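Local coordinates for Myo-inositol 2-dehydrogenase (Lactobacillus plantarum WCFS1, PDB 3CEA), which probably catalyses the NAD-dependent oxidation of myo-inositol at its 2-hydroxyl, as an oxidoreductase with an NAD-binding Rossmann fold, at residues Phe170-Phe183 with Leu217-Gln229. Residues are numbered along the deposited sequence; the frame is centred on the assembly and turned at random.
Sequences FTKFATEADSGGIF and LADIGEFETGVAQ. With NAD (nicotinamide-adenine-dinucleotide), chain E.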
ATOM      1  N   PHE A 170      27.302  14.210  -3.763  1.00 56.46           N
ATOM      2  CA  PHE A 170      26.832  15.233  -4.695  1.00 56.94           C
ATOM      3  C   PHE A 170      27.678  16.504  -4.611  1.00 57.56           C
ATOM      4  O   PHE A 170      28.020  17.090  -5.639  1.00 57.57           O
ATOM      5  CB  PHE A 170      25.354  15.584  -4.490  1.00 56.73           C
ATOM      6  CG  PHE A 170      24.966  16.893  -5.126  1.00 56.73           C
ATOM      7  CD1 PHE A 170      24.736  16.975  -6.496  1.00 56.42           C
ATOM      8  CD2 PHE A 170      24.880  18.055  -4.362  1.00 55.49           C
ATOM      9  CE1 PHE A 170      24.407  18.187  -7.091  1.00 55.85           C
ATOM     10  CE2 PHE A 170      24.551  19.269  -4.950  1.00 55.37           C
ATOM     11  CZ  PHE A 170      24.310  19.334  -6.317  1.00 55.97           C
ATOM     12  N   THR A 171      27.984  16.938  -3.388  1.00 57.98           N
ATOM     13  CA  THR A 171      28.795  18.137  -3.170  1.00 58.52           C
ATOM     14  C   THR A 171      30.153  17.993  -3.870  1.00 59.33           C
ATOM     15  O   THR A 171      30.605  18.914  -4.551  1.00 59.61           O
ATOM     16  CB  THR A 171      28.960  18.451  -1.660  1.00 58.41           C
ATOM     17  OG1 THR A 171      27.666  18.559  -1.050  1.00 57.53           O
ATOM     18  CG2 THR A 171      29.712  19.757  -1.447  1.00 57.70           C
ATOM     19  N   LYS A 172      30.775  16.823  -3.709  1.00 59.90           N
ATOM     20  CA  LYS A 172      31.997  16.446  -4.429  1.00 60.14           C
ATOM     21  C   LYS A 172      31.806  16.591  -5.940  1.00 60.13           C
ATOM     22  O   LYS A 172      32.629  17.199  -6.623  1.00 60.23           O
ATOM     23  CB  LYS A 172      32.361  14.994  -4.086  1.00 60.16           C
ATOM     24  CG  LYS A 172      33.553  14.407  -4.837  1.00 60.56           C
ATOM     25  CD  LYS A 172      34.823  14.469  -4.005  1.00 60.64           C
ATOM     26  CE  LYS A 172      35.800  13.373  -4.406  1.00 60.85           C
ATOM     27  NZ  LYS A 172      36.528  13.680  -5.668  1.00 61.19           N
ATOM     28  N   PHE A 173      30.703  16.035  -6.435  1.00 60.26           N
ATOM     29  CA  PHE A 173      30.338  16.051  -7.851  1.00 60.26           C
ATOM     30  C   PHE A 173      30.099  17.469  -8.376  1.00 60.36           C
ATOM     31  O   PHE A 173      30.454  17.778  -9.515  1.00 60.46           O
ATOM     32  CB  PHE A 173      29.102  15.156  -8.054  1.00 60.21           C
ATOM     33  CG  PHE A 173      28.370  15.374  -9.355  1.00 60.68           C
ATOM     34  CD1 PHE A 173      28.846  14.823 -10.543  1.00 60.94           C
ATOM     35  CD2 PHE A 173      27.179  16.099  -9.382  1.00 60.39           C
ATOM     36  CE1 PHE A 173      28.161  15.013 -11.744  1.00 61.18           C
ATOM     37  CE2 PHE A 173      26.485  16.293 -10.576  1.00 60.48           C
ATOM     38  CZ  PHE A 173      26.976  15.748 -11.759  1.00 60.69           C
ATOM     39  N   ALA A 174      29.517  18.323  -7.534  1.00 60.43           N
ATOM     40  CA  ALA A 174      29.110  19.674  -7.930  1.00 60.53           C
ATOM     41  C   ALA A 174      30.140  20.765  -7.625  1.00 60.56           C
ATOM     42  O   ALA A 174      30.057  21.865  -8.174  1.00 60.63           O
ATOM     43  CB  ALA A 174      27.765  20.027  -7.304  1.00 60.57           C
ATOM     44  N   THR A 175      31.094  20.474  -6.746  1.00 60.67           N
ATOM     45  CA  THR A 175      32.167  21.427  -6.448  1.00 60.88           C
ATOM     46  C   THR A 175      33.305  21.284  -7.462  1.00 60.91           C
ATOM     47  O   THR A 175      33.921  22.276  -7.860  1.00 61.06           O
ATOM     48  CB  THR A 175      32.693  21.278  -4.999  1.00 60.86           C
ATOM     49  OG1 THR A 175      31.593  21.342  -4.082  1.00 60.96           O
ATOM     50  CG2 THR A 175      33.686  22.386  -4.655  1.00 61.45           C
ATOM     51  N   GLU A 176      33.563  20.049  -7.889  1.00 60.76           N
ATOM     52  CA  GLU A 176      34.621  19.767  -8.860  1.00 60.83           C
ATOM     53  C   GLU A 176      34.259  20.211 -10.281  1.00 60.54           C
ATOM     54  O   GLU A 176      35.145  20.490 -11.094  1.00 60.69           O
ATOM     55  CB  GLU A 176      34.994  18.282  -8.843  1.00 60.80           C
ATOM     56  CG  GLU A 176      35.823  17.868  -7.630  1.00 61.20           C
ATOM     57  CD  GLU A 176      36.124  16.379  -7.591  1.00 61.23           C
ATOM     58  OE1 GLU A 176      35.296  15.581  -8.086  1.00 61.64           O
ATOM     59  OE2 GLU A 176      37.190  16.005  -7.055  1.00 62.21           O
ATOM     60  N   ALA A 177      32.959  20.272 -10.570  1.00 59.84           N
ATOM     61  CA  ALA A 177      32.468  20.689 -11.884  1.00 59.00           C
ATOM     62  C   ALA A 177      31.081  21.324 -11.803  1.00 58.26           C
ATOM     63  O   ALA A 177      30.309  21.038 -10.886  1.00 58.26           O
ATOM     64  CB  ALA A 177      32.457  19.503 -12.854  1.00 58.95           C
ATOM     65  N   ASP A 178      30.782  22.188 -12.770  1.00 57.39           N
ATOM     66  CA  ASP A 178      29.456  22.776 -12.928  1.00 56.58           C
ATOM     67  C   ASP A 178      28.469  21.670 -13.317  1.00 55.79           C
ATOM     68  O   ASP A 178      28.608  21.052 -14.377  1.00 55.59           O
ATOM     69  CB  ASP A 178      29.508  23.867 -14.006  1.00 56.70           C
ATOM     70  CG  ASP A 178      28.295  24.799 -13.987  1.00 57.10           C
ATOM     71  OD1 ASP A 178      27.221  24.430 -13.462  1.00 57.00           O
ATOM     72  OD2 ASP A 178      28.424  25.919 -14.524  1.00 57.08           O
ATOM     73  N   SER A 179      27.494  21.411 -12.447  1.00 54.97           N
ATOM     74  CA  SER A 179      26.448  20.424 -12.731  1.00 54.36           C
ATOM     75  C   SER A 179      25.354  21.022 -13.616  1.00 53.70           C
ATOM     76  O   SER A 179      24.648  20.298 -14.325  1.00 53.41           O
ATOM     77  CB  SER A 179      25.841  19.875 -11.439  1.00 54.38           C
ATOM     78  OG  SER A 179      24.953  20.808 -10.849  1.00 54.73           O
ATOM     79  N   GLY A 180      25.227  22.346 -13.561  1.00 53.03           N
ATOM     80  CA  GLY A 180      24.237  23.073 -14.347  1.00 52.52           C
ATOM     81  C   GLY A 180      23.009  23.465 -13.552  1.00 52.04           C
ATOM     82  O   GLY A 180      22.033  23.963 -14.114  1.00 52.21           O
ATOM     83  N   GLY A 181      23.060  23.242 -12.244  1.00 51.36           N
ATOM     84  CA  GLY A 181      21.930  23.538 -11.372  1.00 51.08           C
ATOM     85  C   GLY A 181      20.966  22.377 -11.215  1.00 50.64           C
ATOM     86  O   GLY A 181      21.045  21.387 -11.942  1.00 50.39           O
ATOM     87  N   ILE A 182      20.044  22.522 -10.270  1.00 50.70           N
ATOM     88  CA  ILE A 182      19.107  21.461  -9.894  1.00 51.20           C
ATOM     89  C   ILE A 182      18.141  21.036 -11.014  1.00 51.64           C
ATOM     90  O   ILE A 182      17.859  19.848 -11.170  1.00 51.72           O
ATOM     91  CB  ILE A 182      18.335  21.825  -8.581  1.00 51.15           C
ATOM     92  CG1 ILE A 182      17.483  20.646  -8.084  1.00 51.60           C
ATOM     93  CG2 ILE A 182      17.494  23.094  -8.757  1.00 50.21           C
ATOM     94  CD1 ILE A 182      18.278  19.531  -7.424  1.00 50.49           C
ATOM     95  N   PHE A 183      17.649  22.001 -11.792  1.00 52.11           N
ATOM     96  CA  PHE A 183      16.701  21.721 -12.876  1.00 52.20           C
ATOM     97  C   PHE A 183      17.360  20.953 -14.018  1.00 52.75           C
ATOM     98  O   PHE A 183      16.736  20.087 -14.631  1.00 53.07           O
ATOM     99  CB  PHE A 183      16.075  23.013 -13.416  1.00 51.72           C
ATOM    100  CG  PHE A 183      15.178  23.718 -12.436  1.00 50.83           C
ATOM    101  CD1 PHE A 183      13.876  23.275 -12.215  1.00 49.73           C
ATOM    102  CD2 PHE A 183      15.629  24.840 -11.745  1.00 49.66           C
ATOM    103  CE1 PHE A 183      13.040  23.935 -11.314  1.00 48.91           C
ATOM    104  CE2 PHE A 183      14.800  25.504 -10.842  1.00 49.07           C
ATOM    105  CZ  PHE A 183      13.502  25.050 -10.630  1.00 49.07           C
ATOM    106  N   LEU A 217      24.753  24.732   0.436  1.00 54.07           N
ATOM    107  CA  LEU A 217      24.835  24.515  -1.008  1.00 54.13           C
ATOM    108  C   LEU A 217      24.966  25.824  -1.781  1.00 54.30           C
ATOM    109  O   LEU A 217      25.455  25.835  -2.912  1.00 54.38           O
ATOM    110  CB  LEU A 217      23.637  23.705  -1.510  1.00 53.89           C
ATOM    111  CG  LEU A 217      23.644  22.201  -1.212  1.00 54.11           C
ATOM    112  CD1 LEU A 217      22.297  21.578  -1.568  1.00 53.12           C
ATOM    113  CD2 LEU A 217      24.778  21.479  -1.940  1.00 53.06           C
ATOM    114  N   ALA A 218      24.537  26.922  -1.158  1.00 54.45           N
ATOM    115  CA  ALA A 218      24.688  28.262  -1.724  1.00 54.62           C
ATOM    116  C   ALA A 218      26.158  28.637  -1.904  1.00 54.72           C
ATOM    117  O   ALA A 218      26.509  29.381  -2.826  1.00 54.66           O
ATOM    118  CB  ALA A 218      23.983  29.287  -0.848  1.00 54.54           C
ATOM    119  N   ASP A 219      27.009  28.103  -1.027  1.00 54.76           N
ATOM    120  CA  ASP A 219      28.446  28.380  -1.036  1.00 54.86           C
ATOM    121  C   ASP A 219      29.137  27.855  -2.295  1.00 54.46           C
ATOM    122  O   ASP A 219      30.209  28.337  -2.664  1.00 54.60           O
ATOM    123  CB  ASP A 219      29.116  27.815   0.223  1.00 55.11           C
ATOM    124  CG  ASP A 219      28.515  28.369   1.515  1.00 56.98           C
ATOM    125  OD1 ASP A 219      27.601  29.225   1.445  1.00 57.40           O
ATOM    126  OD2 ASP A 219      28.960  27.946   2.607  1.00 57.83           O
ATOM    127  N   ILE A 220      28.524  26.862  -2.941  1.00 53.80           N
ATOM    128  CA  ILE A 220      28.976  26.394  -4.256  1.00 53.29           C
ATOM    129  C   ILE A 220      27.990  26.773  -5.372  1.00 52.66           C
ATOM    130  O   ILE A 220      28.042  26.219  -6.476  1.00 52.81           O
ATOM    131  CB  ILE A 220      29.291  24.867  -4.281  1.00 53.35           C
ATOM    132  CG1 ILE A 220      28.071  24.039  -3.859  1.00 53.08           C
ATOM    133  CG2 ILE A 220      30.516  24.558  -3.415  1.00 53.76           C
ATOM    134  CD1 ILE A 220      28.113  22.587  -4.321  1.00 53.46           C
ATOM    135  N   GLY A 221      27.102  27.721  -5.073  1.00 51.78           N
ATOM    136  CA  GLY A 221      26.144  28.248  -6.047  1.00 50.83           C
ATOM    137  C   GLY A 221      25.049  27.278  -6.454  1.00 50.12           C
ATOM    138  O   GLY A 221      24.512  27.367  -7.561  1.00 49.99           O
ATOM    139  N   GLU A 222      24.712  26.360  -5.553  1.00 49.55           N
ATOM    140  CA  GLU A 222      23.698  25.340  -5.816  1.00 49.20           C
ATOM    141  C   GLU A 222      22.445  25.547  -4.964  1.00 48.69           C
ATOM    142  O   GLU A 222      22.518  26.095  -3.858  1.00 48.44           O
ATOM    143  CB  GLU A 222      24.279  23.944  -5.571  1.00 49.21           C
ATOM    144  CG  GLU A 222      25.229  23.448  -6.659  1.00 49.83           C
ATOM    145  CD  GLU A 222      24.519  22.738  -7.810  1.00 52.95           C
ATOM    146  OE1 GLU A 222      23.289  22.502  -7.729  1.00 51.36           O
ATOM    147  OE2 GLU A 222      25.205  22.406  -8.804  1.00 53.53           O
ATOM    148  N   PHE A 223      21.299  25.113  -5.490  1.00 48.08           N
ATOM    149  CA  PHE A 223      20.042  25.119  -4.744  1.00 47.94           C
ATOM    150  C   PHE A 223      19.589  23.697  -4.442  1.00 47.97           C
ATOM    151  O   PHE A 223      19.561  22.846  -5.336  1.00 48.13           O
ATOM    152  CB  PHE A 223      18.947  25.860  -5.518  1.00 47.90           C
ATOM    153  CG  PHE A 223      19.218  27.325  -5.700  1.00 48.05           C
ATOM    154  CD1 PHE A 223      19.032  28.219  -4.644  1.00 47.63           C
ATOM    155  CD2 PHE A 223      19.656  27.815  -6.929  1.00 47.40           C
ATOM    156  CE1 PHE A 223      19.285  29.582  -4.809  1.00 47.79           C
ATOM    157  CE2 PHE A 223      19.909  29.175  -7.106  1.00 47.99           C
ATOM    158  CZ  PHE A 223      19.723  30.060  -6.042  1.00 47.60           C
ATOM    159  N   GLU A 224      19.229  23.450  -3.185  1.00 47.73           N
ATOM    160  CA  GLU A 224      18.799  22.122  -2.745  1.00 47.68           C
ATOM    161  C   GLU A 224      17.548  21.635  -3.481  1.00 47.64           C
ATOM    162  O   GLU A 224      17.507  20.496  -3.954  1.00 48.07           O
ATOM    163  CB  GLU A 224      18.580  22.100  -1.227  1.00 47.66           C
ATOM    164  CG  GLU A 224      18.420  20.700  -0.630  1.00 48.34           C
ATOM    165  CD  GLU A 224      17.006  20.163  -0.755  1.00 49.74           C
ATOM    166  OE1 GLU A 224      16.060  20.913  -0.448  1.00 51.29           O
ATOM    167  OE2 GLU A 224      16.833  18.996  -1.164  1.00 50.22           O
ATOM    168  N   THR A 225      16.539  22.495  -3.572  1.00 47.36           N
ATOM    169  CA  THR A 225      15.269  22.133  -4.195  1.00 47.18           C
ATOM    170  C   THR A 225      14.928  23.073  -5.344  1.00 46.77           C
ATOM    171  O   THR A 225      15.189  24.273  -5.278  1.00 46.87           O
ATOM    172  CB  THR A 225      14.111  22.099  -3.154  1.00 47.42           C
ATOM    173  OG1 THR A 225      14.375  21.081  -2.182  1.00 47.57           O
ATOM    174  CG2 THR A 225      12.763  21.793  -3.813  1.00 47.66           C
ATOM    175  N   GLY A 226      14.360  22.508  -6.402  1.00 46.45           N
ATOM    176  CA  GLY A 226      13.849  23.286  -7.516  1.00 45.74           C
ATOM    177  C   GLY A 226      12.463  22.807  -7.883  1.00 45.22           C
ATOM    178  O   GLY A 226      12.276  21.641  -8.230  1.00 45.33           O
ATOM    179  N   VAL A 227      11.485  23.704  -7.793  1.00 44.54           N
ATOM    180  CA  VAL A 227      10.120  23.394  -8.199  1.00 43.59           C
ATOM    181  C   VAL A 227       9.774  24.217  -9.432  1.00 43.57           C
ATOM    182  O   VAL A 227       9.920  25.442  -9.430  1.00 43.74           O
ATOM    183  CB  VAL A 227       9.092  23.664  -7.068  1.00 43.44           C
ATOM    184  CG1 VAL A 227       7.708  23.163  -7.463  1.00 42.52           C
ATOM    185  CG2 VAL A 227       9.530  23.007  -5.761  1.00 42.39           C
ATOM    186  N   ALA A 228       9.328  23.537 -10.485  1.00 43.29           N
ATOM    187  CA  ALA A 228       8.922  24.203 -11.720  1.00 42.96           C
ATOM    188  C   ALA A 228       7.498  23.842 -12.122  1.00 43.02           C
ATOM    189  O   ALA A 228       7.093  22.685 -12.017  1.00 43.39           O
ATOM    190  CB  ALA A 228       9.881  23.868 -12.847  1.00 42.62           C
ATOM    191  N   GLN A 229       6.744  24.842 -12.571  1.00 42.59           N
ATOM    192  CA  GLN A 229       5.460  24.613 -13.217  1.00 42.02           C
ATOM    193  C   GLN A 229       5.575  25.002 -14.687  1.00 42.00           C
ATOM    194  O   GLN A 229       6.245  25.984 -15.018  1.00 41.71           O
ATOM    195  CB  GLN A 229       4.340  25.391 -12.529  1.00 42.13           C
ATOM    196  CG  GLN A 229       2.936  24.986 -12.987  1.00 43.15           C
ATOM    197  CD  GLN A 229       1.841  25.539 -12.103  1.00 44.42           C
ATOM    198  OE1 GLN A 229       1.806  25.272 -10.902  1.00 45.95           O
ATOM    199  NE2 GLN A 229       0.931  26.303 -12.694  1.00 44.75           N
TER
HETATM  200  PA  NAD E 400      31.442  11.668 -10.854  1.00 47.24           P
HETATM  201  O1A NAD E 400      31.025  10.736  -9.782  1.00 46.59           O
HETATM  202  O2A NAD E 400      32.012  12.918 -10.305  1.00 47.10           O
HETATM  203  O5B NAD E 400      32.481  10.919 -11.829  1.00 50.10           O
HETATM  204  C5B NAD E 400      33.204  11.637 -12.808  1.00 53.34           C
HETATM  205  C4B NAD E 400      34.348  10.776 -13.339  1.00 54.76           C
HETATM  206  O4B NAD E 400      34.898  11.346 -14.515  1.00 55.87           O
HETATM  207  C3B NAD E 400      35.483  10.648 -12.335  1.00 55.00           C
HETATM  208  O3B NAD E 400      35.842   9.290 -12.268  1.00 54.65           O
HETATM  209  C2B NAD E 400      36.617  11.469 -12.919  1.00 56.34           C
HETATM  210  O2B NAD E 400      37.882  10.900 -12.666  1.00 57.36           O
HETATM  211  C1B NAD E 400      36.302  11.483 -14.406  1.00 55.99           C
HETATM  212  N9A NAD E 400      36.755  12.732 -15.047  1.00 56.19           N
HETATM  213  C8A NAD E 400      36.465  14.016 -14.657  1.00 56.40           C
HETATM  214  N7A NAD E 400      37.065  14.878 -15.510  1.00 56.27           N
HETATM  215  C5A NAD E 400      37.738  14.161 -16.437  1.00 56.29           C
HETATM  216  C6A NAD E 400      38.517  14.540 -17.525  1.00 55.56           C
HETATM  217  N6A NAD E 400      38.494  15.803 -17.938  1.00 55.25           N
HETATM  218  N1A NAD E 400      39.095  13.564 -18.318  1.00 56.21           N
HETATM  219  C2A NAD E 400      38.901  12.223 -18.030  1.00 55.83           C
HETATM  220  N3A NAD E 400      38.126  11.853 -16.945  1.00 55.08           N
HETATM  221  C4A NAD E 400      37.553  12.808 -16.161  1.00 56.11           C
HETATM  222  O3  NAD E 400      30.193  12.016 -11.811  1.00 49.83           O
HETATM  223  PN  NAD E 400      29.011  10.956 -12.090  1.00 48.70           P
HETATM  224  O1N NAD E 400      29.598   9.607 -12.275  1.00 46.84           O
HETATM  225  O2N NAD E 400      27.967  11.191 -11.073  1.00 49.70           O
HETATM  226  O5D NAD E 400      28.378  11.433 -13.488  1.00 49.86           O
HETATM  227  C5D NAD E 400      29.148  11.724 -14.630  1.00 48.86           C
HETATM  228  C4D NAD E 400      28.190  12.129 -15.746  1.00 48.59           C
HETATM  229  O4D NAD E 400      27.068  11.263 -15.764  1.00 48.80           O
HETATM  230  C3D NAD E 400      27.671  13.548 -15.563  1.00 48.69           C
HETATM  231  O3D NAD E 400      27.823  14.252 -16.773  1.00 48.31           O
HETATM  232  C2D NAD E 400      26.204  13.381 -15.217  1.00 48.39           C
HETATM  233  O2D NAD E 400      25.403  14.368 -15.818  1.00 48.85           O
HETATM  234  C1D NAD E 400      25.855  11.994 -15.740  1.00 48.25           C
HETATM  235  N1N NAD E 400      24.846  11.326 -14.892  1.00 48.25           N
HETATM  236  C2N NAD E 400      23.729  10.796 -15.488  1.00 48.31           C
HETATM  237  C3N NAD E 400      22.751  10.159 -14.718  1.00 48.30           C
HETATM  238  C7N NAD E 400      21.614   9.424 -15.369  1.00 49.04           C
HETATM  239  O7N NAD E 400      20.450   9.187 -14.611  1.00 47.83           O
HETATM  240  N7N NAD E 400      21.720   9.014 -16.637  1.00 48.79           N
HETATM  241  C4N NAD E 400      22.918  10.067 -13.338  1.00 47.76           C
HETATM  242  C5N NAD E 400      24.054  10.609 -12.741  1.00 47.89           C
HETATM  243  C6N NAD E 400      25.015  11.237 -13.532  1.00 47.25           C
HETATM  244  O   HOH W   1      21.187  24.237  -8.350  1.00 32.82           O
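Glu222 OE1 meets the edge of the Phe170 ring in the C-terminal domain of this GFO/IDH/MocA-family oxidoreductase, where a buried carboxylate joins segment 170-183, the end of helix 167-176 and the loop to helix 182-198, to the loop leading into strand 225-232 of the mixed sheet. With CG of Phe170 anti to the backbone N (chi1 162°), the ring points CZ at Glu222 OE1, 3.6 Å away, ring and carboxylate planes nearly perpendicular (88°). Leu217 CD2 touches the same rim, and Ala174 CB covers one ring face from within the helix. Phe173, in the NAD pocket, has CD1 3.4 Å from O3, the pyrophosphate bridging oxygen of NAD. Ala174 CB also meets Ile220 CD1, while Thr175 crosses Ile220 at about a right angle; Thr175 OG1 lies 3.5 Å from Ile220 CG2, and that hydroxyl bonds back to Thr171 O.

Beyond the helix, Ser179 OG, set between its own backbone N and carbonyl carbon (chi1 76°), donates to the syn lone pair of Glu222 OE2 at 2.6 Å. The other carboxylate oxygen, OE1, accepts from a water that in turn accepts hydrogen bonds from the N-H groups of Ile182 and Phe223, so each buried oxygen has a donor, which should restrain the carboxylate's rotation. Replacing Glu222 by an alanine removes both oxygens and would probably leave the Ser179 hydroxyl and the water without their acceptor, with a gap beside the Phe170 rim.

From Gly181, the N-cap of helix 182-198, packing passes to the strand. Ile182 CG2 lies 3.9 Å from Gly226 CA, where any side chain would collide with Ile182 and Phe183. Phe183, also touched by helix 319-338, slants across this bare backbone, its CZ 3.6 Å from Gly226 CA and its CE1 3.5 Å from Ala228 CB.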